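Local coordinates for protein nitroalkane oxidase (PDB 3MKH) that oxidises nitroalkanes to aldehydes or ketones with its FAD cofactor, releasing nitrite and turning molecular oxygen into hydrogen peroxide, at residues Glu225-Val230 / His242-Asn247; Arg348-Leu353 / Arg408-Leu413. All coordinates share one frame; numbering follows the deposited sequence.

Contact 1: Glu225-Val230 / His242-Asn247; sequences EVLRHV and HVRYTN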
loop_
_atom_site.group_PDB
_atom_site.type_symbol
_atom_site.label_atom_id
_atom_site.label_comp_id
_atom_site.label_asym_id
_atom_site.label_seq_id
_atom_site.Cartn_x
_atom_site.Cartn_y
_atom_site.Cartn_z
ATOM N N GLU A 225 7.062 43.687 3.306
ATOM C CA GLU A 225 7.696 43.263 4.556
ATOM C C GLU A 225 7.716 41.752 4.689
ATOM O O GLU A 225 6.714 41.090 4.423
ATOM C CB GLU A 225 6.978 43.875 5.768
ATOM C CG GLU A 225 7.736 43.677 7.100
ATOM C CD GLU A 225 6.929 44.102 8.324
ATOM O OE1 GLU A 225 5.927 44.834 8.152
ATOM O OE2 GLU A 225 7.289 43.699 9.458
ATOM N N VAL A 226 8.863 41.207 5.074
ATOM C CA VAL A 226 8.935 39.814 5.483
ATOM C C VAL A 226 8.449 39.708 6.931
ATOM O O VAL A 226 9.018 40.319 7.832
ATOM C CB VAL A 226 10.358 39.255 5.351
ATOM C CG1 VAL A 226 10.443 37.841 5.954
ATOM C CG2 VAL A 226 10.785 39.257 3.873
ATOM N N LEU A 227 7.380 38.949 7.146
ATOM C CA LEU A 227 6.826 38.789 8.486
ATOM C C LEU A 227 7.522 37.656 9.231
ATOM O O LEU A 227 7.809 37.783 10.414
ATOM C CB LEU A 227 5.320 38.518 8.431
ATOM C CG LEU A 227 4.449 39.610 7.787
ATOM C CD1 LEU A 227 2.987 39.202 7.838
ATOM C CD2 LEU A 227 4.668 40.947 8.501
ATOM N N ARG A 228 7.761 36.539 8.540
ATOM C CA ARG A 228 8.420 35.398 9.171
ATOM C C ARG A 228 9.115 34.547 8.139
ATOM O O ARG A 228 8.514 34.184 7.112
ATOM C CB ARG A 228 7.420 34.542 9.966
ATOM C CG ARG A 228 8.030 33.263 10.524
ATOM C CD ARG A 228 7.070 32.514 11.450
ATOM N NE ARG A 228 5.953 31.878 10.749
ATOM C CZ ARG A 228 5.914 30.590 10.407
ATOM N NH1 ARG A 228 6.939 29.796 10.679
ATOM N NH2 ARG A 228 4.852 30.096 9.783
ATOM N N HIS A 229 10.387 34.248 8.399
ATOM C CA HIS A 229 11.110 33.260 7.608
ATOM C C HIS A 229 10.666 31.885 8.087
ATOM O O HIS A 229 10.640 31.622 9.291
ATOM C CB HIS A 229 12.630 33.401 7.787
ATOM C CG HIS A 229 13.195 34.672 7.221
ATOM N ND1 HIS A 229 13.424 34.851 5.872
ATOM C CD2 HIS A 229 13.590 35.819 7.826
ATOM C CE1 HIS A 229 13.924 36.059 5.669
ATOM N NE2 HIS A 229 14.030 36.671 6.841
ATOM N N VAL A 230 10.348 31.003 7.142
ATOM C CA VAL A 230 9.823 29.677 7.457
ATOM C C VAL A 230 10.940 28.641 7.370
ATOM O O VAL A 230 11.551 28.455 6.314
ATOM C CB VAL A 230 8.691 29.278 6.465
ATOM C CG1 VAL A 230 8.050 27.945 6.869
ATOM C CG2 VAL A 230 7.631 30.387 6.379
ATOM N N HIS A 242 6.602 34.183 4.838
ATOM C CA HIS A 242 5.314 34.825 5.049
ATOM C C HIS A 242 5.592 36.316 4.908
ATOM O O HIS A 242 6.422 36.869 5.652
ATOM C CB HIS A 242 4.798 34.471 6.446
ATOM C CG HIS A 242 3.487 35.107 6.798
ATOM N ND1 HIS A 242 2.945 35.037 8.065
ATOM C CD2 HIS A 242 2.617 35.832 6.054
ATOM C CE1 HIS A 242 1.791 35.682 8.084
ATOM N NE2 HIS A 242 1.573 36.179 6.875
ATOM N N VAL A 243 4.937 36.965 3.940
ATOM C CA VAL A 243 5.241 38.366 3.607
ATOM C C VAL A 243 3.963 39.180 3.542
ATOM O O VAL A 243 2.867 38.617 3.518
ATOM C CB VAL A 243 5.957 38.501 2.246
ATOM C CG1 VAL A 243 7.230 37.694 2.233
ATOM C CG2 VAL A 243 5.015 38.061 1.081
ATOM N N ARG A 244 4.098 40.504 3.511
ATOM C CA ARG A 244 2.935 41.392 3.384
ATOM C C ARG A 244 3.181 42.510 2.363
ATOM O O ARG A 244 4.199 43.208 2.407
ATOM C CB ARG A 244 2.528 41.991 4.742
ATOM C CG ARG A 244 1.284 42.884 4.673
ATOM C CD ARG A 244 0.978 43.575 6.021
ATOM N NE ARG A 244 0.600 42.629 7.070
ATOM C CZ ARG A 244 1.064 42.667 8.316
ATOM N NH1 ARG A 244 1.933 43.602 8.682
ATOM N NH2 ARG A 244 0.666 41.762 9.199
ATOM N N TYR A 245 2.252 42.636 1.423
ATOM C CA TYR A 245 2.195 43.765 0.502
ATOM C C TYR A 245 1.205 44.778 1.078
ATOM O O TYR A 245 0.048 44.437 1.321
ATOM C CB TYR A 245 1.698 43.296 -0.871
ATOM C CG TYR A 245 2.641 42.321 -1.542
ATOM C CD1 TYR A 245 2.479 40.955 -1.396
ATOM C CD2 TYR A 245 3.705 42.774 -2.308
ATOM C CE1 TYR A 245 3.360 40.057 -2.006
ATOM C CE2 TYR A 245 4.586 41.890 -2.914
ATOM C CZ TYR A 245 4.404 40.537 -2.765
ATOM O OH TYR A 245 5.291 39.669 -3.366
ATOM N N THR A 246 1.647 46.009 1.304
ATOM C CA THR A 246 0.747 47.040 1.823
ATOM C C THR A 246 0.650 48.250 0.908
ATOM O O THR A 246 1.648 48.905 0.636
ATOM C CB THR A 246 1.190 47.530 3.204
ATOM O OG1 THR A 246 1.256 46.415 4.091
ATOM C CG2 THR A 246 0.183 48.550 3.754
ATOM N N ASN A 247 -0.570 48.548 0.470
ATOM C CA ASN A 247 -0.832 49.636 -0.473
ATOM C C ASN A 247 0.216 49.781 -1.568
ATOM O O ASN A 247 0.771 50.863 -1.789
ATOM C CB ASN A 247 -1.057 50.956 0.264
ATOM C CG ASN A 247 -2.378 50.975 1.021
ATOM O OD1 ASN A 247 -2.465 51.516 2.126
ATOM N ND2 ASN A 247 -3.408 50.367 0.437
HETATM O O HOH W 1 3.923 45.251 6.711
HETATM O O HOH W 2 3.819 33.596 10.174
#
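A classic beta bulge sets Leu227 and Arg228 together opposite His242 where strand 224-228 pairs antiparallel with strand 242-251, at an edge of the beta-sheet domain of this acyl-CoA dehydrogenase fold. His242 O takes two backbone donors: Leu227 N at 2.7 Å and Arg228 N at 3.2 Å, the second tilted from the carbonyl plane. Before the bulge, Glu225 and Arg244 form a hydrogen-bonded pair, with Arg244 N to Glu225 O at 2.8 Å; His242 N, within the bulge itself, bonds back to Arg228 O.

At the bulge Leu227 points toward the neighbouring strand, and its branched end meets the His242 and Arg244 side chains. His242 CG, anti to the backbone N (chi1 178°), carries the imidazole beneath Leu227 CD1, which lies over one face, 3.7 Å from the His242 ring centroid, a CH-pi contact displaced toward the rim. Leu227 CD1 also covers one face of the Arg244 guanidinium, 3.7 Å from Arg244 NH2. An alanine here would probably strip that cover from one face of the imidazole and of the guanidinium and leave a gap beside them, though Glu167 would still hold their polar ends. On the other face of the sheet, Val226 CG2 meets Val243 CG1 at 4.2 Å.

Glu167, on the adjoining strand 161-168, has OE1 hydrogen-bonded to His242 NE2 and OE2 in a salt bridge with Arg244 NH2. Arg228 NH2 crosses the subunit interface to a salt bridge with Asp380 of the second subunit.

One water links Glu225 OE1 to Arg244 NH1, whose opposite charges are too far apart for a direct salt bridge. Another lies in the plane of the His242 ring, 2.7 Å from His242 ND1, and accepts from Arg228 NE at 2.8 Å.

Contact 2: Arg348-Leu353 / Arg408-Leu413; sequences RRELAL and RHLQQL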
loop_
_atom_site.group_PDB
_atom_site.type_symbol
_atom_site.label_atom_id
_atom_site.label_comp_id
_atom_site.label_asym_id
_atom_site.label_seq_id
_atom_site.Cartn_x
_atom_site.Cartn_y
_atom_site.Cartn_z
ATOM N N ARG A 348 -4.652 16.457 -22.251
ATOM C CA ARG A 348 -3.208 16.577 -22.049
ATOM C C ARG A 348 -2.924 16.881 -20.588
ATOM O O ARG A 348 -2.014 16.325 -19.960
ATOM C CB ARG A 348 -2.675 17.709 -22.915
ATOM C CG ARG A 348 -2.859 17.475 -24.417
ATOM C CD ARG A 348 -2.442 18.725 -25.193
ATOM N NE ARG A 348 -2.668 18.600 -26.625
ATOM C CZ ARG A 348 -1.938 19.230 -27.543
ATOM N NH1 ARG A 348 -0.934 20.014 -27.161
ATOM N NH2 ARG A 348 -2.204 19.072 -28.841
ATOM N N ARG A 349 -3.727 17.795 -20.078
ATOM C CA ARG A 349 -3.666 18.276 -18.718
ATOM C C ARG A 349 -3.772 17.136 -17.714
ATOM O O ARG A 349 -3.071 17.117 -16.700
ATOM C CB ARG A 349 -4.846 19.224 -18.552
ATOM C CG ARG A 349 -5.060 19.724 -17.202
ATOM C CD ARG A 349 -5.704 21.075 -17.289
ATOM N NE ARG A 349 -5.527 21.678 -15.994
ATOM C CZ ARG A 349 -6.455 21.669 -15.060
ATOM N NH1 ARG A 349 -7.641 21.126 -15.313
ATOM N NH2 ARG A 349 -6.196 22.228 -13.889
ATOM N N GLU A 350 -4.663 16.186 -17.989
ATOM C CA GLU A 350 -4.823 15.037 -17.101
ATOM C C GLU A 350 -3.519 14.263 -16.889
ATOM O O GLU A 350 -3.253 13.772 -15.787
ATOM C CB GLU A 350 -5.909 14.067 -17.611
ATOM C CG GLU A 350 -6.323 13.056 -16.530
ATOM C CD GLU A 350 -7.096 11.847 -17.067
ATOM O OE1 GLU A 350 -6.770 11.363 -18.171
ATOM O OE2 GLU A 350 -8.022 11.369 -16.366
ATOM N N LEU A 351 -2.716 14.138 -17.946
ATOM C CA LEU A 351 -1.447 13.418 -17.837
ATOM C C LEU A 351 -0.420 14.189 -17.009
ATOM O O LEU A 351 0.346 13.586 -16.265
ATOM C CB LEU A 351 -0.874 13.098 -19.219
ATOM C CG LEU A 351 -1.700 12.122 -20.074
ATOM C CD1 LEU A 351 -0.933 11.751 -21.349
ATOM C CD2 LEU A 351 -2.081 10.874 -19.290
ATOM N N ALA A 352 -0.391 15.513 -17.150
ATOM C CA ALA A 352 0.507 16.327 -16.333
ATOM C C ALA A 352 0.178 16.134 -14.855
ATOM O O ALA A 352 1.059 15.858 -14.064
ATOM C CB ALA A 352 0.408 17.804 -16.709
ATOM N N LEU A 353 -1.091 16.302 -14.500
ATOM C CA LEU A 353 -1.565 16.037 -13.138
ATOM C C LEU A 353 -1.204 14.630 -12.656
ATOM O O LEU A 353 -0.762 14.440 -11.508
ATOM C CB LEU A 353 -3.077 16.223 -13.060
ATOM C CG LEU A 353 -3.578 17.629 -13.394
ATOM C CD1 LEU A 353 -5.076 17.611 -13.722
ATOM C CD2 LEU A 353 -3.285 18.556 -12.238
ATOM N N ARG A 408 -8.539 17.206 -6.996
ATOM C CA ARG A 408 -9.778 17.947 -7.284
ATOM C C ARG A 408 -9.825 18.343 -8.756
ATOM O O ARG A 408 -10.889 18.378 -9.362
ATOM C CB ARG A 408 -9.900 19.221 -6.438
ATOM C CG ARG A 408 -10.011 19.008 -4.939
ATOM C CD ARG A 408 -10.916 17.835 -4.606
ATOM N NE ARG A 408 -10.144 16.830 -3.898
ATOM C CZ ARG A 408 -10.240 15.517 -4.080
ATOM N NH1 ARG A 408 -11.102 15.006 -4.951
ATOM N NH2 ARG A 408 -9.454 14.713 -3.369
ATOM N N HIS A 409 -8.674 18.680 -9.330
ATOM C CA HIS A 409 -8.639 18.951 -10.759
ATOM C C HIS A 409 -8.938 17.684 -11.573
ATOM O O HIS A 409 -9.758 17.717 -12.480
ATOM C CB HIS A 409 -7.318 19.601 -11.162
ATOM C CG HIS A 409 -7.215 21.037 -10.746
ATOM N ND1 HIS A 409 -7.128 22.071 -11.652
ATOM C CD2 HIS A 409 -7.217 21.612 -9.520
ATOM C CE1 HIS A 409 -7.059 23.219 -11.003
ATOM N NE2 HIS A 409 -7.114 22.969 -9.708
ATOM N N LEU A 410 -8.304 16.565 -11.223
ATOM C CA LEU A 410 -8.607 15.295 -11.884
ATOM C C LEU A 410 -10.111 14.982 -11.799
ATOM O O LEU A 410 -10.733 14.573 -12.777
ATOM C CB LEU A 410 -7.777 14.170 -11.263
ATOM C CG LEU A 410 -6.281 14.280 -11.575
ATOM C CD1 LEU A 410 -5.445 13.296 -10.736
ATOM C CD2 LEU A 410 -6.031 14.069 -13.075
ATOM N N GLN A 411 -10.692 15.197 -10.627
ATOM C CA GLN A 411 -12.133 14.998 -10.439
ATOM C C GLN A 411 -12.990 15.870 -11.378
ATOM O O GLN A 411 -13.931 15.375 -11.997
ATOM C CB GLN A 411 -12.500 15.235 -8.969
ATOM C CG GLN A 411 -13.987 15.142 -8.632
ATOM C CD GLN A 411 -14.268 15.348 -7.143
ATOM O OE1 GLN A 411 -15.322 14.948 -6.644
ATOM N NE2 GLN A 411 -13.331 15.982 -6.430
ATOM N N GLN A 412 -12.669 17.159 -11.487
ATOM C CA GLN A 412 -13.405 18.047 -12.396
ATOM C C GLN A 412 -13.254 17.665 -13.872
ATOM O O GLN A 412 -14.195 17.803 -14.655
ATOM C CB GLN A 412 -13.009 19.509 -12.179
ATOM C CG GLN A 412 -13.378 20.008 -10.788
ATOM C CD GLN A 412 -14.868 19.842 -10.488
ATOM O OE1 GLN A 412 -15.720 20.096 -11.347
ATOM N NE2 GLN A 412 -15.186 19.420 -9.260
ATOM N N LEU A 413 -12.075 17.184 -14.251
ATOM C CA LEU A 413 -11.860 16.701 -15.618
ATOM C C LEU A 413 -12.780 15.528 -15.949
ATOM O O LEU A 413 -13.472 15.550 -16.968
ATOM C CB LEU A 413 -10.399 16.308 -15.840
ATOM C CG LEU A 413 -9.436 17.499 -15.889
ATOM C CD1 LEU A 413 -7.952 17.062 -15.837
ATOM C CD2 LEU A 413 -9.719 18.349 -17.129
HETATM O O HOH W 3 -9.819 20.488 -13.661
#
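Helices 345-374 and 402-415 pack against each other in the C-terminal helical domain, their short segments running nearly antiparallel at 154° with axes 10.1 Å apart. Apolar contact is carried by three leucines: Leu353 CD1 and Leu413 CD1 meet tip to tip at 3.6 Å, while Leu410 slides past Leu353 in the opposite direction and sets its CD2 3.7 Å from Leu353 CB. Leu410 CD2 also touches Glu350 CG, the two side chains crossing at about a right angle.

Beside the leucines, Arg349 NH2 donates to His409 ND1; the modelled 2.4 Å is very short, so the exact length is doubtful. The arginine chain is extended, with CG anti to the backbone N (chi1 174°), and the guanidinium plane is turned 66° from the imidazole. Water 3 accepts from Arg349 NH1 and donates to His409 O, giving a second link between the helices. Asp271 holds Arg349 NE in a salt bridge, and Phe267 meets the His409 ring edge-to-face. Glu350 OE2 is hydrogen-bonded to Tyr419 OH, and OE1 makes a salt bridge with Lys321 of the third subunit. Near-antiparallel helix packing of this kind is typical of the C-terminal helical domain of the acyl-CoA dehydrogenase fold.

From the N terminus, the chain passes through helices and the first sheet strands before contact 1 closes a short loop: 11 residues without helix or strand separate 225-230 from 242-247. After strand 255-257 the chain leaves the sheet for the long helices 262-298 and 311-340. Contact 2 opens on the next helix and closes over 54 residues, 39 of them helical, when 402-415 returns against 345-374. The loops follow in series, neither nesting nor crossing, with centres about 32 Å apart and the nearest atoms about 21 Å. Contact 1 ties neighbouring strands within the beta domain; contact 2 ties sequence-distant helices within the C-terminal domain.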